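Xaa-Pro dipeptidase (PDB 3I7M) is the N-terminal domain of a probable manganese-dependent metallopeptidase of the M24B family, named as an Xaa-Pro dipeptidase and probably acting as an aminopeptidase. Local coordinates at residues E7-Q10 / Q11-Q15; G77-D80 / H81-P84. One frame throughout, in Å; residues are numbered along the deposited sequence. Where two conformers were deposited one is given.

Interaction 1: E7-Q10 / Q11-Q15; sequences EQIQ and QWTAQ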
loop_
_atom_site.group_PDB
_atom_site.type_symbol
_atom_site.label_atom_id
_atom_site.label_comp_id
_atom_site.label_asym_id
_atom_site.label_seq_id
_atom_site.Cartn_x
_atom_site.Cartn_y
_atom_site.Cartn_z
ATOM N N GLU A 7 3.283 13.209 -1.761
ATOM C CA GLU A 7 4.422 13.733 -0.967
ATOM C C GLU A 7 4.055 14.009 0.508
ATOM O O GLU A 7 4.869 13.800 1.410
ATOM C CB GLU A 7 5.098 14.968 -1.636
ATOM C CG GLU A 7 5.627 14.664 -3.028
ATOM C CD GLU A 7 6.002 15.907 -3.851
ATOM O OE1 GLU A 7 5.378 16.981 -3.713
ATOM O OE2 GLU A 7 6.905 15.755 -4.697
ATOM N N GLN A 8 2.826 14.450 0.782
ATOM C CA GLN A 8 2.369 14.575 2.128
ATOM C C GLN A 8 2.397 13.241 2.880
ATOM O O GLN A 8 2.812 13.201 4.044
ATOM C CB GLN A 8 0.951 15.158 2.181
ATOM C CG GLN A 8 0.845 16.643 1.761
ATOM C CD GLN A 8 -0.615 17.104 1.748
ATOM O OE1 GLN A 8 -1.262 17.145 2.779
ATOM N NE2 GLN A 8 -1.128 17.448 0.581
ATOM N N ILE A 9 1.962 12.172 2.211
ATOM C CA ILE A 9 2.028 10.848 2.861
ATOM C C ILE A 9 3.435 10.373 3.050
ATOM O O ILE A 9 3.756 9.783 4.084
ATOM C CB ILE A 9 1.191 9.826 2.094
ATOM C CG1 ILE A 9 -0.269 10.257 2.147
ATOM C CG2 ILE A 9 1.208 8.440 2.767
ATOM C CD1 ILE A 9 -1.165 9.625 1.133
ATOM N N GLN A 10 4.276 10.620 2.056
ATOM C CA GLN A 10 5.666 10.258 2.207
ATOM C C GLN A 10 6.287 10.977 3.387
ATOM O O GLN A 10 7.018 10.386 4.180
ATOM C CB GLN A 10 6.407 10.574 0.901
ATOM C CG GLN A 10 7.874 10.420 1.038
ATOM C CD GLN A 10 8.523 10.536 -0.318
ATOM O OE1 GLN A 10 8.677 11.639 -0.849
ATOM N NE2 GLN A 10 8.843 9.393 -0.922
ATOM N N GLN A 11 5.957 12.257 3.515
ATOM C CA GLN A 11 6.511 13.049 4.601
ATOM C C GLN A 11 6.074 12.513 5.973
ATOM O O GLN A 11 6.857 12.402 6.932
ATOM C CB GLN A 11 6.111 14.528 4.421
ATOM C CG GLN A 11 6.639 15.445 5.490
ATOM C CD GLN A 11 6.019 16.822 5.419
ATOM O OE1 GLN A 11 5.018 17.115 6.098
ATOM N NE2 GLN A 11 6.612 17.687 4.603
ATOM N N TRP A 12 4.794 12.176 6.058
ATOM C CA TRP A 12 4.203 11.625 7.282
ATOM C C TRP A 12 4.926 10.338 7.647
ATOM O O TRP A 12 5.264 10.103 8.794
ATOM C CB TRP A 12 2.678 11.410 7.106
ATOM C CG TRP A 12 1.982 10.885 8.310
ATOM C CD1 TRP A 12 1.314 11.590 9.250
ATOM C CD2 TRP A 12 1.898 9.485 8.745
ATOM N NE1 TRP A 12 0.787 10.744 10.204
ATOM C CE2 TRP A 12 1.154 9.456 9.927
ATOM C CE3 TRP A 12 2.337 8.273 8.201
ATOM C CZ2 TRP A 12 0.878 8.270 10.607
ATOM C CZ3 TRP A 12 2.108 7.124 8.881
ATOM C CH2 TRP A 12 1.391 7.113 10.093
ATOM N N THR A 13 5.126 9.509 6.618
ATOM C CA THR A 13 5.810 8.223 6.797
ATOM C C THR A 13 7.228 8.450 7.392
ATOM O O THR A 13 7.626 7.817 8.330
ATOM C CB THR A 13 5.871 7.520 5.472
ATOM O OG1 THR A 13 4.517 7.374 4.968
ATOM C CG2 THR A 13 6.494 6.158 5.574
ATOM N N ALA A 14 7.966 9.369 6.800
ATOM C CA ALA A 14 9.311 9.695 7.303
ATOM C C ALA A 14 9.305 10.290 8.699
ATOM O O ALA A 14 10.073 9.872 9.585
ATOM C CB ALA A 14 9.981 10.655 6.260
ATOM N N GLN A 15 8.368 11.186 8.962
ATOM C CA GLN A 15 8.226 11.774 10.281
ATOM C C GLN A 15 7.877 10.798 11.391
ATOM O O GLN A 15 8.227 11.019 12.540
ATOM C CB GLN A 15 7.177 12.891 10.241
ATOM C CG GLN A 15 7.628 14.089 9.432
ATOM C CD GLN A 15 6.500 15.095 9.235
ATOM O OE1 GLN A 15 5.358 14.861 9.668
ATOM N NE2 GLN A 15 6.796 16.200 8.571
HETATM O O HOH W 1 2.642 15.426 5.723
#
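Four successive i to i+4 bonds, from the backbone N of Gln11, Trp12, Thr13 and Ala14 to the O of Glu7, Gln8, Ile9 and Gln10, join 7-10 to 11-15 as one unbroken alpha helix; the first, Gln11 N to Glu7 O, spans 2.8 Å.

The direct side-chain bond is made by Thr13, whose OG1 donates a hydrogen bond to Ile9 O at 2.7 Å. With OG1 beside the backbone N and opposite the carbonyl carbon (chi1 -57°), the hydroxyl leans back over the preceding turn and reaches Ile9 O from above the carbonyl plane, 35° out of it. Thr13 N comes to the same oxygen from the other face, at 2.9 Å, so two donors grip the carbonyl of buried Ile9. A small beta-branched hydroxyl suits the place: OG1 also bonds Thr21 OG1, and Ile9 CG2 lies 4.1 Å from Thr13 OG1.

On the exposed flank a water donates to Gln8 O (2.8 Å) and, in the conformer given, to Gln11 OE1 (2.9 Å), bridging that side chain to its own helix. Gln10, in the conformer given, sends NE2 to Phe49 O.

Branched, apolar Ile9 packs on Val48, Phe133 and Ile134, while the broad Trp12 ring stacks with His16 and meets Phe133; both suit a buried face. This is the pattern of an amphipathic helix, here the first of the creatinase/prolidase N-terminal domain, laid against its sheet and C-terminal helix.

Interaction 2: G77-D80 / H81-P84; sequences GYLD and HENP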
loop_
_atom_site.group_PDB
_atom_site.type_symbol
_atom_site.label_atom_id
_atom_site.label_comp_id
_atom_site.label_asym_id
_atom_site.label_seq_id
_atom_site.Cartn_x
_atom_site.Cartn_y
_atom_site.Cartn_z
ATOM N N GLY A 77 0.600 -6.009 -11.242
ATOM C CA GLY A 77 -0.537 -6.873 -11.181
ATOM C C GLY A 77 -0.251 -8.275 -10.753
ATOM O O GLY A 77 0.904 -8.758 -10.829
ATOM N N TYR A 78 -1.295 -8.927 -10.330
ATOM C CA TYR A 78 -1.211 -10.345 -9.991
ATOM C C TYR A 78 -2.384 -11.091 -10.529
ATOM O O TYR A 78 -3.530 -10.618 -10.617
ATOM C CB TYR A 78 -1.040 -10.579 -8.481
ATOM C CG TYR A 78 -2.299 -10.558 -7.653
ATOM C CD1 TYR A 78 -2.851 -11.692 -7.158
ATOM C CD2 TYR A 78 -2.903 -9.335 -7.318
ATOM C CE1 TYR A 78 -3.985 -11.716 -6.428
ATOM C CE2 TYR A 78 -4.057 -9.348 -6.546
ATOM C CZ TYR A 78 -4.569 -10.509 -6.078
ATOM O OH TYR A 78 -5.696 -10.501 -5.267
ATOM N N LEU A 79 -2.123 -12.369 -10.866
ATOM C CA LEU A 79 -3.150 -13.273 -11.391
ATOM C C LEU A 79 -3.817 -14.023 -10.274
ATOM O O LEU A 79 -3.248 -14.131 -9.198
ATOM C CB LEU A 79 -2.561 -14.210 -12.452
ATOM C CG LEU A 79 -2.131 -13.393 -13.688
ATOM C CD1 LEU A 79 -1.032 -14.187 -14.466
ATOM C CD2 LEU A 79 -3.273 -13.059 -14.570
ATOM N N ASP A 80 -5.016 -14.541 -10.558
ATOM C CA ASP A 80 -5.972 -14.980 -9.534
ATOM C C ASP A 80 -5.406 -16.062 -8.611
ATOM O O ASP A 80 -5.826 -16.171 -7.452
ATOM C CB ASP A 80 -7.303 -15.453 -10.195
ATOM C CG ASP A 80 -8.116 -14.298 -10.800
ATOM O OD1 ASP A 80 -7.782 -13.125 -10.494
ATOM O OD2 ASP A 80 -9.098 -14.543 -11.550
ATOM N N HIS A 81 -4.466 -16.869 -9.125
ATOM C CA HIS A 81 -3.951 -17.984 -8.344
ATOM C C HIS A 81 -2.528 -17.741 -7.799
ATOM O O HIS A 81 -1.951 -18.583 -7.125
ATOM C CB HIS A 81 -4.060 -19.266 -9.149
ATOM C CG HIS A 81 -5.458 -19.566 -9.610
ATOM N ND1 HIS A 81 -6.449 -19.980 -8.743
ATOM C CD2 HIS A 81 -6.036 -19.479 -10.836
ATOM C CE1 HIS A 81 -7.576 -20.144 -9.421
ATOM N NE2 HIS A 81 -7.351 -19.858 -10.692
ATOM N N GLU A 82 -1.997 -16.553 -8.040
ATOM C CA GLU A 82 -0.693 -16.160 -7.491
ATOM C C GLU A 82 -0.843 -15.725 -6.019
ATOM O O GLU A 82 -1.946 -15.382 -5.620
ATOM C CB GLU A 82 -0.089 -15.023 -8.337
ATOM C CG GLU A 82 0.297 -15.467 -9.712
ATOM C CD GLU A 82 0.990 -14.398 -10.516
ATOM O OE1 GLU A 82 0.416 -13.316 -10.732
ATOM O OE2 GLU A 82 2.118 -14.646 -11.015
ATOM N N ASN A 83 0.258 -15.664 -5.252
ATOM C CA ASN A 83 0.235 -15.221 -3.855
ATOM C C ASN A 83 0.509 -13.700 -3.792
ATOM O O ASN A 83 1.637 -13.264 -3.972
ATOM C CB ASN A 83 1.281 -15.972 -3.005
ATOM C CG ASN A 83 1.243 -15.589 -1.489
ATOM O OD1 ASN A 83 0.852 -14.498 -1.100
ATOM N ND2 ASN A 83 1.628 -16.520 -0.644
ATOM N N PRO A 84 -0.524 -12.882 -3.552
ATOM C CA PRO A 84 -0.324 -11.448 -3.630
ATOM C C PRO A 84 0.602 -10.923 -2.537
ATOM O O PRO A 84 1.312 -9.978 -2.736
ATOM C CB PRO A 84 -1.739 -10.869 -3.532
ATOM C CG PRO A 84 -2.495 -11.904 -2.704
ATOM C CD PRO A 84 -1.920 -13.237 -3.193
HETATM O O HOH W 2 1.435 -11.661 -12.671
#
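Tyr78 and Pro84 face each other across a type I beta turn, Leu79 to Glu82, that leads from strand 75-78 into helix 84-94. The proline lays its CB over the middle of the phenol ring in a CH-pi contact, 3.8 Å from the centroid and almost straight above it. Tyr78 carries CG between its backbone N and carbonyl carbon (chi1 83°), which swings the ring toward the returning chain. A flat aromatic fits here because its face takes the proline while its OH reaches on to Val43 N; the ring also meets Phe57, their planes nearly parallel. The rigid proline suits the first turn of the helix, just after Asn83, whose OD1 caps Ala86 N.

The backbone closes the turn through Glu82 N to Leu79 O, 3.0 Å, with the donor well above the carbonyl plane. Glu82 then doubles the closure with its side chain, long enough to bring OE1 back to Leu79 N in a nearly straight bond of 2.7 Å (174° at the hydrogen). Its extended arm crosses Leu79 obliquely, and Glu82 CB passes 3.4 Å from Leu79 O. With an alanine in place of Glu82, which lacks the carboxylate, Leu79 N would probably be left without a mate and the turn without its second clasp. At the outer corner, Asp80 turns its carboxylate to a salt bridge with Arg42.

Glu82 OE1 is gripped twice: a water donates to it at 2.7 Å, and Leu79 N meets it on the anti side, 18° out of the carboxylate plane.

Overall arrangement
From the N terminus the chain enters interaction 1 almost at once, within helix 5-15; its bonds close single helical turns and no larger loop. The chain then builds the inner strands 20-23, 45-48 and 55-59 before strand 75-78, an outermost strand of the mixed sheet, runs into interaction 2. There the segment 77-84 reverses the chain and delivers it to helix 84-94. The two contacts follow in series, neither nesting nor crossing, on opposite sides of the chain's centre, with their own centres about 29 Å apart. Interaction 1 links strand 45-48 with helix 131-136 near the C terminus; interaction 2 joins the sheet's edge to helix 84-94.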